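Local coordinates for uncharacterized protein (Bacteroides ovatus, PDB 4DQA), which is of unknown function but probably binds carbohydrate through a domain of the concanavalin A-like lectin/glucanase superfamily, at residues I188-D193 with G275-H280. Numbering follows the deposited sequence.
Sequences ILRIGD and GERPFH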
loop_
_atom_site.group_PDB
_atom_site.type_symbol
_atom_site.label_atom_id
_atom_site.label_comp_id
_atom_site.label_asym_id
_atom_site.label_seq_id
_atom_site.Cartn_x
_atom_site.Cartn_y
_atom_site.Cartn_z
ATOM N N ILE A 188 21.404 -13.022 -1.181
ATOM C CA ILE A 188 20.459 -13.125 -2.284
ATOM C C ILE A 188 19.211 -13.912 -1.847
ATOM O O ILE A 188 19.297 -14.884 -1.093
ATOM C CB ILE A 188 21.157 -13.717 -3.534
ATOM C CG1 ILE A 188 20.323 -13.496 -4.808
ATOM C CG2 ILE A 188 21.443 -15.184 -3.338
ATOM C CD1 ILE A 188 21.068 -13.766 -6.104
ATOM N N LEU A 189 18.056 -13.427 -2.279
ATOM C CA LEU A 189 16.787 -14.107 -2.088
ATOM C C LEU A 189 16.405 -14.778 -3.394
ATOM O O LEU A 189 16.375 -14.146 -4.468
ATOM C CB LEU A 189 15.713 -13.112 -1.653
ATOM C CG LEU A 189 14.317 -13.679 -1.395
ATOM C CD1 LEU A 189 14.358 -14.573 -0.176
ATOM C CD2 LEU A 189 13.320 -12.533 -1.206
ATOM N N ARG A 190 16.191 -16.091 -3.311
ATOM C CA ARG A 190 15.885 -16.890 -4.489
ATOM C C ARG A 190 14.839 -17.931 -4.145
ATOM O O ARG A 190 14.445 -18.091 -2.985
ATOM C CB ARG A 190 17.159 -17.567 -4.997
ATOM C CG ARG A 190 17.754 -18.583 -4.047
ATOM C CD ARG A 190 19.159 -19.012 -4.490
ATOM N NE ARG A 190 19.723 -20.049 -3.631
ATOM C CZ ARG A 190 21.019 -20.369 -3.611
ATOM N NH1 ARG A 190 21.882 -19.731 -4.403
ATOM N NH2 ARG A 190 21.441 -21.304 -2.790
ATOM N N ILE A 191 14.378 -18.632 -5.178
ATOM C CA ILE A 191 13.514 -19.793 -4.972
ATOM C C ILE A 191 14.255 -20.961 -5.586
ATOM O O ILE A 191 14.528 -20.979 -6.795
ATOM C CB ILE A 191 12.137 -19.661 -5.644
ATOM C CG1 ILE A 191 11.522 -18.287 -5.349
ATOM C CG2 ILE A 191 11.251 -20.771 -5.124
ATOM C CD1 ILE A 191 10.267 -17.998 -6.146
ATOM N N GLY A 192 14.624 -21.915 -4.740
ATOM C CA GLY A 192 15.289 -23.120 -5.174
ATOM C C GLY A 192 16.795 -23.086 -5.264
ATOM O O GLY A 192 17.397 -22.060 -5.576
ATOM N N ASP A 193 17.396 -24.232 -4.990
ATOM C CA ASP A 193 18.769 -24.487 -5.455
ATOM C C ASP A 193 18.896 -25.984 -5.711
ATOM O O ASP A 193 19.743 -26.676 -5.133
ATOM C CB ASP A 193 19.806 -24.006 -4.444
ATOM C CG ASP A 193 21.221 -24.098 -4.997
ATOM O OD1 ASP A 193 21.404 -23.823 -6.207
ATOM O OD2 ASP A 193 22.137 -24.444 -4.228
ATOM N N GLY A 275 25.846 -19.692 -13.626
ATOM C CA GLY A 275 24.433 -19.797 -13.940
ATOM C C GLY A 275 23.726 -18.491 -13.652
ATOM O O GLY A 275 23.798 -17.955 -12.533
ATOM N N GLU A 276 23.036 -17.957 -14.653
ATOM C CA GLU A 276 22.368 -16.671 -14.468
ATOM C C GLU A 276 21.053 -16.789 -13.688
ATOM O O GLU A 276 20.524 -15.791 -13.179
ATOM C CB GLU A 276 22.123 -15.977 -15.804
ATOM C CG GLU A 276 23.403 -15.669 -16.549
ATOM C CD GLU A 276 23.222 -14.811 -17.794
ATOM O OE1 GLU A 276 22.157 -14.863 -18.415
ATOM O OE2 GLU A 276 24.209 -14.173 -18.206
ATOM N N ARG A 277 20.518 -18.001 -13.620
ATOM C CA ARG A 277 19.405 -18.288 -12.727
ATOM C C ARG A 277 18.218 -17.320 -12.889
ATOM O O ARG A 277 17.685 -16.763 -11.922
ATOM C CB ARG A 277 19.907 -18.359 -11.283
ATOM C CG ARG A 277 20.926 -19.460 -11.092
ATOM C CD ARG A 277 21.823 -19.237 -9.892
ATOM N NE ARG A 277 22.969 -20.124 -9.961
ATOM C CZ ARG A 277 23.982 -20.103 -9.107
ATOM N NH1 ARG A 277 23.944 -19.312 -8.049
ATOM N NH2 ARG A 277 25.014 -20.904 -9.311
ATOM N N PRO A 278 17.746 -17.163 -14.130
ATOM C CA PRO A 278 16.646 -16.219 -14.340
ATOM C C PRO A 278 15.328 -16.626 -13.693
ATOM O O PRO A 278 14.956 -17.810 -13.682
ATOM C CB PRO A 278 16.471 -16.202 -15.856
ATOM C CG PRO A 278 17.039 -17.524 -16.326
ATOM C CD PRO A 278 18.160 -17.832 -15.374
ATOM N N PHE A 279 14.608 -15.618 -13.214
ATOM C CA PHE A 279 13.243 -15.765 -12.790
ATOM C C PHE A 279 12.337 -15.781 -13.990
ATOM O O PHE A 279 12.531 -15.013 -14.933
ATOM C CB PHE A 279 12.913 -14.553 -11.934
ATOM C CG PHE A 279 11.577 -14.605 -11.241
ATOM C CD1 PHE A 279 11.447 -15.282 -10.055
ATOM C CD2 PHE A 279 10.503 -13.873 -11.697
ATOM C CE1 PHE A 279 10.220 -15.319 -9.392
ATOM C CE2 PHE A 279 9.280 -13.892 -11.025
ATOM C CZ PHE A 279 9.149 -14.607 -9.879
ATOM N N HIS A 280 11.315 -16.650 -13.960
ATOM C CA HIS A 280 10.291 -16.658 -14.989
ATOM C C HIS A 280 8.952 -16.395 -14.357
ATOM O O HIS A 280 8.390 -17.261 -13.672
ATOM C CB HIS A 280 10.270 -17.999 -15.703
ATOM C CG HIS A 280 11.503 -18.235 -16.508
ATOM N ND1 HIS A 280 12.627 -18.833 -15.996
ATOM C CD2 HIS A 280 11.805 -17.875 -17.778
ATOM C CE1 HIS A 280 13.560 -18.878 -16.934
ATOM N NE2 HIS A 280 13.097 -18.285 -18.013
HETATM O O HOH W 1 21.885 -17.898 -6.590
#
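Arg190 and Arg277 turn their NH1 atoms toward one shared water, NH1 of Arg190 standing 4.2 Å from NH1 of Arg277; the guanidinium planes are close to perpendicular (about 79°), so they do not stack. Water 1 accepts from both arginines, at 2.9 Å from Arg190 NH1 and 2.9 Å from Arg277 NH1, and it sits in the plane of each guanidinium, at its edge. Nearby carboxylates probably offset the two like charges. Asp193 OD1 lies 4.2 Å above one face of the Arg190 guanidinium, displaced toward its rim, and Asp193 OD2 is 3.5 Å from Arg190 NH2, well out of plane; that salt bridge therefore rests on charge alone. Arg190 NE pairs with Glu205 and Arg277 NH1 with Glu184, while Arg277 NH2 is held by the carbonyl of Trp274. A turn at the start of the Arg190 chain (chi1 65°) sets its direction, and near-full extension through chi2 and chi3 carries the charged end to the water.

The second touch is apolar and separate. CD1 of Ile191 approaches the edge of the Phe279 ring near its plane, 4.2 Å from CE1, so the methyl group does not lie over the face. With only 98 Å² buried between the segments, the contact is slight.

Within the lectin-like domain, strand 187-190 pairs antiparallel with 203-208, Leu189 also makes backbone hydrogen bonds to Ile180 and Met181 on the side of strand 178-180, and the chain turns a corner at Ile191. Ile191 and Phe279 both rest on Val171 of strand 163-171, which thus joins this corner to the loop leading into strand 282-289.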